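Local coordinates for protein putative pectin lyase (Geobacillus virus E2, PDB 7CHU) that forms the tailspike of a thermophilic deep-sea bacteriophage and probably binds or degrades polysaccharide on the host surface, at residues I128-S133 with F158-S163; P305-D310 with D327-K332. All blocks are in the same frame, centred on the assembly; numbering follows the deposited sequence.

Contact 1. Residues I128-S133 with F158-S163; sequences ITINKS and FEFVPS
Ile130 and Phe160 lie side by side on the face of the sheet that also carries Ile128 and Phe158. CD1 of Ile130 sits over the centre of the Phe160 ring, 4.0 Å from its centroid, a CH-pi contact only 12° off the ring normal; chi2 of 86° swings this methyl over the ring, while its CB packs against CD2 of Phe160. Phe158 is met differently: CG2 of Ile128, anti to its own backbone N, reaches the ring edge in plane, 3.8 Å from Phe158 CD1. The two strands pair in parallel, as neighbouring coils do in the right-handed beta-helix of pectate lyase-like proteins, and Leu137 of strand 135-139 packs against Ile130 and both phenylalanines on this inner side. On the other face Thr129 turns CG2 toward OE1 of Glu159, whose extended chain carries the carboxylate to a salt bridge with Lys127. Where the strands end, Asn131 takes over the pairing with its side chain: ND2 donates to O of Val161 at 3.0 Å, the acceptor lying in the amide plane. The same nitrogen also donates to a water that in turn donates to OE1 of Glu159, and a second water links O of Asn131 to OG of Ser163.

Contact 2. Residues P305-D310 with D327-K332; sequences PHMYLD and DFIKVK
Strands 307-309 and 329-331 run parallel, 12° apart with axes 4.8 Å from each other, and four backbone bonds join the segments: Met307 N to Phe328 O, Lys330 N to Met307 O, Leu309 N to Lys330 O and Lys332 N to Leu309 O. In the last, the donor stands above the carbonyl plane, although the N-H points almost straight at the oxygen. Just before the strands, His306 and Phe328 form an edge-to-face pair, centroids 5.3 Å apart and planes at 75°. CD1 and CE1 at the edge of Phe328 approach one face of the imidazole, with CD1 offset toward its rim. NE2 of His306 bonds to O of Tyr322, which would limit rotation of the ring, and His267 meets His306 in a further edge-to-face pair. Packing of aromatic rings from successive coils in this way is consistent with the internal ladders of parallel beta-helices. On the buried side, Met307 SD and Leu309 CD2 each lie 4.3 Å from Ile329 CG2, in loose apolar contact. The opposite face carries Tyr308 and Lys330, whose side chains cross obliquely, CD of the lysine 3.9 Å from CD1 of the ring. A bend at chi4 (77°) of Lys330 turns NZ back to Asp327 OD2, a salt bridge of 2.8 Å that reaches the anti side of the carboxylate from somewhat out of its plane. Farther along, CD of Lys332 packs 3.7 Å from OH of Tyr308. Lys332 NZ makes a longer salt bridge, 3.6 Å, to Asp310 OD1, and a water bridges it to Asp310 OD2. Arg278 binds the same OD1 and also donates to O of Lys332.

Both contacts join parallel strands of adjoining coils in one beta-helix, but no strand is shared: their centres are 30 Å apart and their nearest atoms about 20 Å, with contact 1 closing along the chain before contact 2 opens. Contact 1 is partly buried, and its strand pairing soon gives way to an asparagine amide and bridging waters, beside a core of isoleucine and phenylalanine. Contact 2, nearer the centre of the chain, is buried for most of its residues and has four backbone bonds across it against three in contact 1. Its aromatic pair includes a polar histidine ring, and two lysine-aspartate salt bridges, one within 327-332 and one between the segments, flank the pairing.

Contact 1. Residues I128-S133 with F158-S163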
ATOM      1  N   ILE A 128     -19.945  13.326 -23.646  1.00 13.88           N
ATOM      2  CA  ILE A 128     -18.712  14.011 -24.028  1.00 15.65           C
ATOM      3  C   ILE A 128     -17.650  12.959 -24.305  1.00 16.83           C
ATOM      4  O   ILE A 128     -17.389  12.100 -23.457  1.00 16.23           O
ATOM      5  CB  ILE A 128     -18.257  14.991 -22.931  1.00 16.90           C
ATOM      6  CG1 ILE A 128     -19.235  16.177 -22.851  1.00 16.91           C
ATOM      7  CG2 ILE A 128     -16.831  15.487 -23.212  1.00 14.45           C
ATOM      8  CD1 ILE A 128     -19.063  17.019 -21.600  1.00 19.49           C
ATOM      9  N   THR A 129     -17.011  13.039 -25.467  1.00 15.78           N
ATOM     10  CA  THR A 129     -16.127  11.980 -25.921  1.00 17.26           C
ATOM     11  C   THR A 129     -14.677  12.448 -25.931  1.00 17.57           C
ATOM     12  O   THR A 129     -14.370  13.571 -26.342  1.00 15.14           O
ATOM     13  CB  THR A 129     -16.540  11.492 -27.319  1.00 20.64           C
ATOM     14  OG1 THR A 129     -16.423  12.569 -28.260  1.00 26.96           O
ATOM     15  CG2 THR A 129     -17.988  10.991 -27.314  1.00 16.35           C
ATOM     16  N   ILE A 130     -13.795  11.566 -25.482  1.00 16.66           N
ATOM     17  CA  ILE A 130     -12.354  11.754 -25.519  1.00 16.43           C
ATOM     18  C   ILE A 130     -11.819  10.615 -26.382  1.00 21.33           C
ATOM     19  O   ILE A 130     -11.822   9.449 -25.953  1.00 15.60           O
ATOM     20  CB  ILE A 130     -11.737  11.726 -24.109  1.00 16.44           C
ATOM     21  CG1 ILE A 130     -12.308  12.846 -23.235  1.00 17.95           C
ATOM     22  CG2 ILE A 130     -10.216  11.925 -24.197  1.00 14.93           C
ATOM     23  CD1 ILE A 130     -13.602  12.535 -22.521  1.00 13.87           C
ATOM     24  N   ASN A 131     -11.401  10.927 -27.608  1.00 17.90           N
ATOM     25  CA  ASN A 131     -11.030   9.891 -28.568  1.00 18.60           C
ATOM     26  C   ASN A 131      -9.555   9.927 -28.940  1.00 16.26           C
ATOM     27  O   ASN A 131      -9.150   9.231 -29.879  1.00 16.64           O
ATOM     28  CB  ASN A 131     -11.844   9.997 -29.867  1.00 23.21           C
ATOM     29  CG  ASN A 131     -13.338   9.997 -29.644  1.00 26.33           C
ATOM     30  OD1 ASN A 131     -14.020  10.861 -30.169  1.00 28.38           O
ATOM     31  ND2 ASN A 131     -13.864   9.011 -28.897  1.00 24.12           N
ATOM     32  N   LYS A 132      -8.755  10.731 -28.275  1.00 13.97           N
ATOM     33  CA  LYS A 132      -7.346  10.846 -28.620  1.00 17.20           C
ATOM     34  C   LYS A 132      -6.491  10.629 -27.380  1.00 13.91           C
ATOM     35  O   LYS A 132      -6.927  10.903 -26.262  1.00 14.58           O
ATOM     36  CB  LYS A 132      -7.050  12.211 -29.248  1.00 18.54           C
ATOM     37  CG  LYS A 132      -7.733  12.382 -30.606  1.00 23.81           C
ATOM     38  CD  LYS A 132      -7.383  13.712 -31.241  1.00 22.96           C
ATOM     39  CE  LYS A 132      -8.132  13.884 -32.555  1.00 31.70           C
ATOM     40  NZ  LYS A 132      -7.846  15.210 -33.175  1.00 28.32           N
ATOM     41  N   SER A 133      -5.270  10.131 -27.594  1.00 13.22           N
ATOM     42  CA  SER A 133      -4.361   9.795 -26.509  1.00 14.65           C
ATOM     43  C   SER A 133      -3.809  11.049 -25.825  1.00 18.15           C
ATOM     44  O   SER A 133      -3.811  12.154 -26.384  1.00 15.29           O
ATOM     45  CB  SER A 133      -3.184   8.960 -27.026  1.00 15.55           C
ATOM     46  OG  SER A 133      -3.602   7.652 -27.357  1.00 16.31           O
ATOM     47  N   PHE A 158     -18.604  11.121 -19.578  1.00 14.82           N
ATOM     48  CA  PHE A 158     -17.332  11.138 -20.292  1.00 16.90           C
ATOM     49  C   PHE A 158     -17.102   9.750 -20.869  1.00 17.79           C
ATOM     50  O   PHE A 158     -16.971   8.784 -20.111  1.00 13.87           O
ATOM     51  CB  PHE A 158     -16.165  11.497 -19.364  1.00 15.15           C
ATOM     52  CG  PHE A 158     -16.164  12.914 -18.894  1.00 16.94           C
ATOM     53  CD1 PHE A 158     -16.201  13.966 -19.804  1.00 18.64           C
ATOM     54  CD2 PHE A 158     -16.087  13.201 -17.538  1.00 18.33           C
ATOM     55  CE1 PHE A 158     -16.176  15.280 -19.361  1.00 21.22           C
ATOM     56  CE2 PHE A 158     -16.058  14.508 -17.092  1.00 18.93           C
ATOM     57  CZ  PHE A 158     -16.109  15.548 -17.995  1.00 16.09           C
ATOM     58  N   GLU A 159     -16.970   9.669 -22.197  1.00 13.74           N
ATOM     59  CA  GLU A 159     -16.618   8.436 -22.889  1.00 15.17           C
ATOM     60  C   GLU A 159     -15.178   8.540 -23.388  1.00 17.21           C
ATOM     61  O   GLU A 159     -14.880   9.363 -24.266  1.00 17.17           O
ATOM     62  CB  GLU A 159     -17.582   8.169 -24.059  1.00 14.78           C
ATOM     63  CG  GLU A 159     -17.380   6.787 -24.706  1.00 16.65           C
ATOM     64  CD  GLU A 159     -18.175   6.576 -26.027  1.00 22.88           C
ATOM     65  OE1 GLU A 159     -18.359   7.535 -26.810  1.00 27.01           O
ATOM     66  OE2 GLU A 159     -18.599   5.432 -26.298  1.00 27.43           O
ATOM     67  N   PHE A 160     -14.297   7.688 -22.855  1.00 13.19           N
ATOM     68  CA  PHE A 160     -12.933   7.515 -23.349  1.00 14.23           C
ATOM     69  C   PHE A 160     -12.928   6.235 -24.172  1.00 13.20           C
ATOM     70  O   PHE A 160     -13.145   5.151 -23.627  1.00 16.92           O
ATOM     71  CB  PHE A 160     -11.900   7.399 -22.213  1.00 13.61           C
ATOM     72  CG  PHE A 160     -11.758   8.627 -21.331  1.00 14.07           C
ATOM     73  CD1 PHE A 160     -12.675   8.875 -20.315  1.00 14.89           C
ATOM     74  CD2 PHE A 160     -10.684   9.506 -21.496  1.00 15.11           C
ATOM     75  CE1 PHE A 160     -12.535   9.986 -19.494  1.00 16.40           C
ATOM     76  CE2 PHE A 160     -10.533  10.616 -20.684  1.00 14.18           C
ATOM     77  CZ  PHE A 160     -11.475  10.864 -19.687  1.00 14.91           C
ATOM     78  N   VAL A 161     -12.666   6.347 -25.475  1.00 17.76           N
ATOM     79  CA  VAL A 161     -12.604   5.191 -26.373  1.00 16.08           C
ATOM     80  C   VAL A 161     -11.815   5.648 -27.597  1.00 17.56           C
ATOM     81  O   VAL A 161     -11.982   6.796 -28.016  1.00 15.25           O
ATOM     82  CB  VAL A 161     -14.015   4.699 -26.751  1.00 14.73           C
ATOM     83  CG1 VAL A 161     -14.792   5.773 -27.559  1.00 19.22           C
ATOM     84  CG2 VAL A 161     -13.979   3.398 -27.556  1.00 18.90           C
ATOM     85  N   PRO A 162     -10.970   4.817 -28.207  1.00 15.80           N
ATOM     86  CA  PRO A 162     -10.268   5.269 -29.415  1.00 17.23           C
ATOM     87  C   PRO A 162     -11.252   5.475 -30.550  1.00 22.33           C
ATOM     88  O   PRO A 162     -12.183   4.690 -30.731  1.00 18.04           O
ATOM     89  CB  PRO A 162      -9.301   4.118 -29.726  1.00 19.08           C
ATOM     90  CG  PRO A 162      -9.931   2.894 -29.038  1.00 19.03           C
ATOM     91  CD  PRO A 162     -10.554   3.464 -27.792  1.00 16.32           C
ATOM     92  N   SER A 163     -11.035   6.542 -31.332  1.00 20.57           N
ATOM     93  CA  SER A 163     -11.874   6.730 -32.509  1.00 23.55           C
ATOM     94  C   SER A 163     -11.741   5.554 -33.474  1.00 25.20           C
ATOM     95  O   SER A 163     -12.717   5.172 -34.122  1.00 27.28           O
ATOM     96  CB  SER A 163     -11.520   8.045 -33.207  1.00 28.63           C
ATOM     97  OG  SER A 163     -10.150   8.068 -33.596  1.00 26.17           O
TER
HETATM   98  O   HOH W   1     -16.859   8.120 -29.088  1.00 28.64           O
HETATM   99  O   HOH W   2      -8.988  10.442 -32.522  1.00 36.85           O

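Contact 2. Residues P305-D310 with D327-K332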
ATOM      1  N   PRO A 305     -23.267  -9.022  -4.051  1.00 12.82           N
ATOM      2  CA  PRO A 305     -22.002  -8.991  -3.316  1.00 15.64           C
ATOM      3  C   PRO A 305     -21.343  -7.625  -3.409  1.00 15.23           C
ATOM      4  O   PRO A 305     -21.597  -6.851  -4.340  1.00 16.11           O
ATOM      5  CB  PRO A 305     -21.163 -10.076  -3.998  1.00 14.75           C
ATOM      6  CG  PRO A 305     -21.749 -10.189  -5.374  1.00 17.59           C
ATOM      7  CD  PRO A 305     -23.215  -9.915  -5.216  1.00 15.61           C
ATOM      8  N   HIS A 306     -20.541  -7.308  -2.385  1.00 14.69           N
ATOM      9  CA  HIS A 306     -19.747  -6.082  -2.433  1.00 17.43           C
ATOM     10  C   HIS A 306     -18.766  -6.149  -3.584  1.00 13.33           C
ATOM     11  O   HIS A 306     -18.577  -5.162  -4.295  1.00 14.18           O
ATOM     12  CB  HIS A 306     -18.992  -5.831  -1.115  1.00 12.38           C
ATOM     13  CG  HIS A 306     -19.800  -5.119  -0.066  1.00 13.87           C
ATOM     14  ND1 HIS A 306     -21.177  -5.124  -0.055  1.00 20.58           N
ATOM     15  CD2 HIS A 306     -19.421  -4.366   1.000  1.00 15.73           C
ATOM     16  CE1 HIS A 306     -21.611  -4.421   0.980  1.00 22.96           C
ATOM     17  NE2 HIS A 306     -20.566  -3.941   1.629  1.00 15.05           N
ATOM     18  N   MET A 307     -18.148  -7.309  -3.800  1.00 13.40           N
ATOM     19  CA  MET A 307     -17.288  -7.517  -4.963  1.00 15.55           C
ATOM     20  C   MET A 307     -17.686  -8.828  -5.620  1.00 17.36           C
ATOM     21  O   MET A 307     -17.601  -9.882  -4.981  1.00 15.67           O
ATOM     22  CB  MET A 307     -15.807  -7.554  -4.562  1.00 13.91           C
ATOM     23  CG  MET A 307     -14.891  -7.944  -5.736  1.00 15.53           C
ATOM     24  SD  MET A 307     -13.138  -7.993  -5.317  0.74 19.22           S
ATOM     25  CE  MET A 307     -12.853  -6.276  -4.898  1.00 19.24           C
ATOM     26  N   TYR A 308     -18.112  -8.783  -6.890  1.00 15.60           N
ATOM     27  CA  TYR A 308     -18.293 -10.003  -7.681  1.00 13.48           C
ATOM     28  C   TYR A 308     -17.043 -10.208  -8.520  1.00 12.86           C
ATOM     29  O   TYR A 308     -16.750  -9.395  -9.397  1.00 13.87           O
ATOM     30  CB  TYR A 308     -19.526  -9.944  -8.586  1.00 13.36           C
ATOM     31  CG  TYR A 308     -19.622 -11.149  -9.486  1.00 17.56           C
ATOM     32  CD1 TYR A 308     -19.859 -12.419  -8.950  1.00 17.70           C
ATOM     33  CD2 TYR A 308     -19.459 -11.033 -10.865  1.00 16.24           C
ATOM     34  CE1 TYR A 308     -19.934 -13.544  -9.757  1.00 20.88           C
ATOM     35  CE2 TYR A 308     -19.534 -12.150 -11.686  1.00 18.04           C
ATOM     36  CZ  TYR A 308     -19.772 -13.406 -11.130  1.00 22.65           C
ATOM     37  OH  TYR A 308     -19.849 -14.515 -11.945  1.00 19.39           O
ATOM     38  N   LEU A 309     -16.285 -11.263  -8.236  1.00 14.37           N
ATOM     39  CA  LEU A 309     -14.957 -11.450  -8.826  1.00 12.74           C
ATOM     40  C   LEU A 309     -14.952 -12.616  -9.820  1.00 16.37           C
ATOM     41  O   LEU A 309     -14.422 -13.687  -9.540  1.00 15.54           O
ATOM     42  CB  LEU A 309     -13.950 -11.659  -7.709  1.00 16.75           C
ATOM     43  CG  LEU A 309     -12.468 -11.804  -8.021  1.00 17.71           C
ATOM     44  CD1 LEU A 309     -12.128 -10.867  -9.148  1.00 22.00           C
ATOM     45  CD2 LEU A 309     -11.615 -11.501  -6.753  1.00 16.64           C
ATOM     46  N   ASP A 310     -15.531 -12.389 -11.013  1.00 19.33           N
ATOM     47  CA  ASP A 310     -15.336 -13.297 -12.152  1.00 19.42           C
ATOM     48  C   ASP A 310     -14.044 -12.889 -12.857  1.00 15.77           C
ATOM     49  O   ASP A 310     -14.039 -12.208 -13.893  1.00 18.94           O
ATOM     50  CB  ASP A 310     -16.539 -13.268 -13.090  1.00 18.31           C
ATOM     51  CG  ASP A 310     -16.383 -14.193 -14.309  1.00 19.21           C
ATOM     52  OD1 ASP A 310     -15.587 -15.173 -14.288  1.00 18.46           O
ATOM     53  OD2 ASP A 310     -17.083 -13.923 -15.309  1.00 21.19           O
ATOM     54  N   ASP A 327     -22.599 -12.373  -0.142  1.00 17.10           N
ATOM     55  CA  ASP A 327     -21.188 -12.606   0.154  1.00 18.44           C
ATOM     56  C   ASP A 327     -20.452 -11.286  -0.023  1.00 14.79           C
ATOM     57  O   ASP A 327     -20.780 -10.506  -0.917  1.00 17.53           O
ATOM     58  CB  ASP A 327     -20.582 -13.662  -0.773  1.00 18.08           C
ATOM     59  CG  ASP A 327     -21.425 -14.916  -0.859  1.00 20.08           C
ATOM     60  OD1 ASP A 327     -21.752 -15.493   0.201  1.00 17.04           O
ATOM     61  OD2 ASP A 327     -21.756 -15.328  -1.991  1.00 19.88           O
ATOM     62  N   PHE A 328     -19.477 -11.012   0.832  1.00 12.67           N
ATOM     63  CA  PHE A 328     -18.666  -9.834   0.627  1.00 15.57           C
ATOM     64  C   PHE A 328     -17.845  -9.938  -0.673  1.00 15.72           C
ATOM     65  O   PHE A 328     -17.762  -8.977  -1.439  1.00 17.35           O
ATOM     66  CB  PHE A 328     -17.649  -9.674   1.779  1.00 14.14           C
ATOM     67  CG  PHE A 328     -18.175  -8.940   2.990  1.00 16.05           C
ATOM     68  CD1 PHE A 328     -18.728  -7.675   2.875  1.00 12.03           C
ATOM     69  CD2 PHE A 328     -18.088  -9.512   4.256  1.00 16.25           C
ATOM     70  CE1 PHE A 328     -19.202  -7.003   3.989  1.00 13.53           C
ATOM     71  CE2 PHE A 328     -18.560  -8.845   5.373  1.00 14.79           C
ATOM     72  CZ  PHE A 328     -19.119  -7.588   5.238  1.00 16.90           C
ATOM     73  N   ILE A 329     -17.240 -11.107  -0.913  1.00 12.85           N
ATOM     74  CA  ILE A 329     -16.498 -11.370  -2.142  1.00 13.66           C
ATOM     75  C   ILE A 329     -17.004 -12.688  -2.703  1.00 13.99           C
ATOM     76  O   ILE A 329     -16.783 -13.745  -2.101  1.00 15.56           O
ATOM     77  CB  ILE A 329     -14.977 -11.444  -1.933  1.00 11.79           C
ATOM     78  CG1 ILE A 329     -14.441 -10.209  -1.194  1.00 14.89           C
ATOM     79  CG2 ILE A 329     -14.257 -11.587  -3.300  1.00 14.33           C
ATOM     80  CD1 ILE A 329     -12.972 -10.296  -0.868  1.00 11.64           C
ATOM     81  N   LYS A 330     -17.642 -12.643  -3.872  1.00 13.80           N
ATOM     82  CA  LYS A 330     -18.136 -13.842  -4.548  1.00 11.37           C
ATOM     83  C   LYS A 330     -17.176 -14.157  -5.689  1.00 14.49           C
ATOM     84  O   LYS A 330     -17.094 -13.403  -6.664  1.00 16.24           O
ATOM     85  CB  LYS A 330     -19.555 -13.611  -5.052  1.00 12.92           C
ATOM     86  CG  LYS A 330     -20.298 -14.828  -5.495  1.00 17.66           C
ATOM     87  CD  LYS A 330     -21.631 -14.419  -6.127  1.00 21.02           C
ATOM     88  CE  LYS A 330     -22.799 -15.261  -5.647  1.00 30.00           C
ATOM     89  NZ  LYS A 330     -23.278 -14.874  -4.267  1.00 33.42           N
ATOM     90  N   VAL A 331     -16.413 -15.239  -5.545  1.00 14.15           N
ATOM     91  CA  VAL A 331     -15.301 -15.537  -6.446  1.00 15.00           C
ATOM     92  C   VAL A 331     -15.737 -16.578  -7.468  1.00 15.16           C
ATOM     93  O   VAL A 331     -16.318 -17.613  -7.109  1.00 14.18           O
ATOM     94  CB  VAL A 331     -14.071 -16.046  -5.670  1.00 16.66           C
ATOM     95  CG1 VAL A 331     -12.930 -16.408  -6.636  1.00 11.19           C
ATOM     96  CG2 VAL A 331     -13.613 -15.017  -4.616  1.00 13.27           C
ATOM     97  N   LYS A 332     -15.411 -16.323  -8.738  1.00 13.43           N
ATOM     98  CA  LYS A 332     -15.471 -17.302  -9.803  1.00 15.33           C
ATOM     99  C   LYS A 332     -14.164 -17.106 -10.558  1.00 16.31           C
ATOM    100  O   LYS A 332     -14.086 -16.331 -11.519  1.00 17.04           O
ATOM    101  CB  LYS A 332     -16.699 -17.099 -10.702  1.00 20.69           C
ATOM    102  CG  LYS A 332     -16.814 -18.082 -11.901  1.00 22.82           C
ATOM    103  CD  LYS A 332     -17.923 -17.582 -12.848  1.00 24.13           C
ATOM    104  CE  LYS A 332     -18.100 -18.464 -14.069  1.00 29.97           C
ATOM    105  NZ  LYS A 332     -16.950 -18.387 -15.003  1.00 30.91           N
TER
HETATM  106  O   HOH W   3     -17.063 -16.245 -16.849  1.00 23.38           O